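Local coordinates for Exo-1,3/1,4-beta-glucanase (Pseudoalteromonas sp., PDB 3USZ), which acts as a marine bacterial family 3 exo-glucanase, probably cleaving beta-1,3 and beta-1,4 glucosidic links from chain ends, at residues M42-I47 with V319-E324. Residues are numbered along the deposited sequence; the frame is centred on the assembly and turned at random.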
ATOM      1  N   MET A  42     -19.760   9.698  12.865  1.00 19.71           N
ATOM      2  CA  MET A  42     -19.697   8.561  11.949  1.00 25.10           C
ATOM      3  C   MET A  42     -19.462   8.960  10.493  1.00 23.24           C
ATOM      4  O   MET A  42     -19.306   8.090   9.644  1.00 20.56           O
ATOM      5  CB  MET A  42     -20.999   7.736  12.020  1.00 21.29           C
ATOM      6  CG  MET A  42     -21.361   7.218  13.398  1.00 16.70           C
ATOM      7  SD  MET A  42     -22.975   6.378  13.470  1.00 20.76           S
ATOM      8  CE  MET A  42     -22.758   5.008  12.311  1.00 15.82           C
ATOM      9  N   ILE A  43     -19.479  10.262  10.202  1.00 20.15           N
ATOM     10  CA  ILE A  43     -19.407  10.744   8.822  1.00 21.08           C
ATOM     11  C   ILE A  43     -18.040  11.354   8.514  1.00 21.18           C
ATOM     12  O   ILE A  43     -17.520  12.143   9.303  1.00 24.76           O
ATOM     13  CB  ILE A  43     -20.486  11.834   8.541  1.00 27.46           C
ATOM     14  CG1 ILE A  43     -21.891  11.325   8.886  1.00 27.72           C
ATOM     15  CG2 ILE A  43     -20.417  12.308   7.100  1.00 21.82           C
ATOM     16  CD1 ILE A  43     -22.210   9.976   8.315  1.00 32.08           C
ATOM     17  N   GLN A  44     -17.463  10.994   7.371  1.00 20.61           N
ATOM     18  CA  GLN A  44     -16.131  11.473   7.014  1.00 24.01           C
ATOM     19  C   GLN A  44     -16.082  12.157   5.648  1.00 22.81           C
ATOM     20  O   GLN A  44     -16.085  11.478   4.615  1.00 23.30           O
ATOM     21  CB  GLN A  44     -15.118  10.330   7.046  1.00 22.33           C
ATOM     22  CG  GLN A  44     -13.695  10.762   6.706  1.00 19.01           C
ATOM     23  CD  GLN A  44     -12.772   9.583   6.476  1.00 23.83           C
ATOM     24  OE1 GLN A  44     -12.538   9.186   5.332  1.00 24.68           O
ATOM     25  NE2 GLN A  44     -12.244   9.008   7.565  1.00 18.83           N
ATOM     26  N   PRO A  45     -16.025  13.503   5.649  1.00 24.07           N
ATOM     27  CA  PRO A  45     -15.847  14.327   4.451  1.00 24.28           C
ATOM     28  C   PRO A  45     -14.390  14.298   3.989  1.00 27.56           C
ATOM     29  O   PRO A  45     -13.521  13.875   4.755  1.00 20.74           O
ATOM     30  CB  PRO A  45     -16.176  15.747   4.940  1.00 23.18           C
ATOM     31  CG  PRO A  45     -16.650  15.600   6.375  1.00 25.04           C
ATOM     32  CD  PRO A  45     -16.099  14.324   6.873  1.00 21.25           C
ATOM     33  N   GLU A  46     -14.133  14.753   2.762  1.00 21.31           N
ATOM     34  CA  GLU A  46     -12.776  14.822   2.237  1.00 24.17           C
ATOM     35  C   GLU A  46     -12.400  16.290   1.944  1.00 25.79           C
ATOM     36  O   GLU A  46     -13.254  17.089   1.535  1.00 22.44           O
ATOM     37  CB  GLU A  46     -12.663  13.944   0.985  1.00 20.89           C
ATOM     38  CG  GLU A  46     -11.246  13.573   0.545  1.00 21.10           C
ATOM     39  CD  GLU A  46     -10.613  14.628  -0.348  1.00 29.32           C
ATOM     40  OE1 GLU A  46     -11.357  15.387  -0.997  1.00 28.12           O
ATOM     41  OE2 GLU A  46      -9.369  14.699  -0.398  1.00 29.90           O
ATOM     42  N   ILE A  47     -11.127  16.637   2.147  1.00 22.53           N
ATOM     43  CA  ILE A  47     -10.691  18.040   2.065  1.00 26.12           C
ATOM     44  C   ILE A  47     -10.934  18.753   0.736  1.00 24.47           C
ATOM     45  O   ILE A  47     -11.019  19.972   0.710  1.00 31.13           O
ATOM     46  CB  ILE A  47      -9.217  18.238   2.465  1.00 21.40           C
ATOM     47  CG1 ILE A  47      -8.282  17.606   1.428  1.00 28.20           C
ATOM     48  CG2 ILE A  47      -8.971  17.713   3.868  1.00 24.27           C
ATOM     49  CD1 ILE A  47      -6.816  17.948   1.633  1.00 32.05           C
ATOM     50  N   VAL A 319     -17.758   4.062  10.459  1.00 18.42           N
ATOM     51  CA  VAL A 319     -17.433   5.369   9.877  1.00 20.89           C
ATOM     52  C   VAL A 319     -17.577   5.295   8.362  1.00 20.07           C
ATOM     53  O   VAL A 319     -17.004   4.413   7.718  1.00 20.14           O
ATOM     54  CB  VAL A 319     -16.006   5.846  10.239  1.00 21.04           C
ATOM     55  CG1 VAL A 319     -15.653   7.146   9.484  1.00 18.52           C
ATOM     56  CG2 VAL A 319     -15.872   6.035  11.743  1.00 19.32           C
ATOM     57  N   ILE A 320     -18.355   6.216   7.800  1.00 20.08           N
ATOM     58  CA  ILE A 320     -18.640   6.215   6.369  1.00 20.78           C
ATOM     59  C   ILE A 320     -17.747   7.205   5.597  1.00 20.80           C
ATOM     60  O   ILE A 320     -17.760   8.405   5.865  1.00 18.30           O
ATOM     61  CB  ILE A 320     -20.115   6.563   6.109  1.00 20.75           C
ATOM     62  CG1 ILE A 320     -21.034   5.544   6.796  1.00 18.28           C
ATOM     63  CG2 ILE A 320     -20.390   6.619   4.613  1.00 21.07           C
ATOM     64  CD1 ILE A 320     -21.207   4.246   5.999  1.00 19.61           C
ATOM     65  N   MET A 321     -16.976   6.695   4.645  1.00 20.52           N
ATOM     66  CA  MET A 321     -16.138   7.548   3.799  1.00 21.13           C
ATOM     67  C   MET A 321     -17.007   8.106   2.672  1.00 20.11           C
ATOM     68  O   MET A 321     -17.184   7.446   1.645  1.00 20.67           O
ATOM     69  CB  MET A 321     -14.957   6.740   3.228  1.00 22.03           C
ATOM     70  CG  MET A 321     -13.852   7.572   2.550  1.00 19.77           C
ATOM     71  SD  MET A 321     -12.449   6.598   1.927  1.00 21.32           S
ATOM     72  CE  MET A 321     -11.703   5.981   3.433  1.00 21.67           C
ATOM     73  N   VAL A 322     -17.577   9.295   2.886  1.00 19.43           N
ATOM     74  CA  VAL A 322     -18.396   9.978   1.881  1.00 20.98           C
ATOM     75  C   VAL A 322     -17.707  11.285   1.558  1.00 20.90           C
ATOM     76  O   VAL A 322     -18.111  12.321   2.084  1.00 19.60           O
ATOM     77  CB  VAL A 322     -19.758  10.489   2.414  1.00 24.29           C
ATOM     78  CG1 VAL A 322     -20.884  10.219   1.419  1.00 20.40           C
ATOM     79  CG2 VAL A 322     -20.050  10.040   3.840  1.00 22.37           C
ATOM     80  N   PRO A 323     -16.684  11.253   0.699  1.00 22.06           N
ATOM     81  CA  PRO A 323     -15.845  12.440   0.472  1.00 20.37           C
ATOM     82  C   PRO A 323     -16.606  13.717   0.080  1.00 22.18           C
ATOM     83  O   PRO A 323     -16.278  14.808   0.567  1.00 24.50           O
ATOM     84  CB  PRO A 323     -14.908  11.995  -0.671  1.00 18.81           C
ATOM     85  CG  PRO A 323     -15.467  10.713  -1.193  1.00 19.25           C
ATOM     86  CD  PRO A 323     -16.202  10.083  -0.053  1.00 18.85           C
ATOM     87  N   GLU A 324     -17.614  13.571  -0.773  1.00 24.59           N
ATOM     88  CA  GLU A 324     -18.275  14.704  -1.407  1.00 20.84           C
ATOM     89  C   GLU A 324     -19.714  14.940  -0.935  1.00 25.88           C
ATOM     90  O   GLU A 324     -20.159  16.081  -0.824  1.00 25.64           O
ATOM     91  CB  GLU A 324     -18.262  14.495  -2.925  1.00 23.68           C
ATOM     92  CG  GLU A 324     -19.043  15.526  -3.718  1.00 23.40           C
ATOM     93  CD  GLU A 324     -18.915  15.339  -5.232  1.00 34.45           C
ATOM     94  OE1 GLU A 324     -18.413  14.286  -5.687  1.00 30.00           O
ATOM     95  OE2 GLU A 324     -19.323  16.254  -5.976  1.00 38.19           O
TER
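Gln44 and Met321 run side by side on one face of a short parallel strand pair, their CA atoms 5.1 Å apart. Gln44 is extended, with CG anti to the backbone N (chi1 -179°), which carries its amide along the methionine; OE1 lies 3.5 Å from CG of Met321 and also near its CE. NE2 is hydrogen-bonded to Ser62 OG, fixing the far end of the amide. Closer to the backbone, CB of Gln44 packs on Val319 CG1 at 4.0 Å.

The main-chain bonds differ in quality. Ile320 N donates almost straight to Met42 O (2.8 Å, 170° at the hydrogen), whereas the Val322 N to Gln44 O bond is longer, 3.2 Å, and bent to 136°. Between them, Gln44 N donates to Ile320 O. Strand 43-44 is the first and strand 320-321 the last of eight parallel strands, so this pairing closes the (beta/alpha)8 barrel; backbone hydrogen bonds between Pro45 and Leu64 and between Val319 and Val291 continue it on both flanks.

The tight end lies past the strands: Glu46 N donates a hydrogen bond to Pro323 O, and CB of Glu46 lies 3.4 Å from CB of Pro323, while the Glu46 carboxylate turns away to Gly48 N and Gly66 N. On the equally buried face of Ile43 and Ile320, few side-chain atoms of the two segments meet: Ile43 CG2 touches Val322 CG2 at 4.0 Å, and helix 326-339 packs there instead, through Phe326 and Phe329.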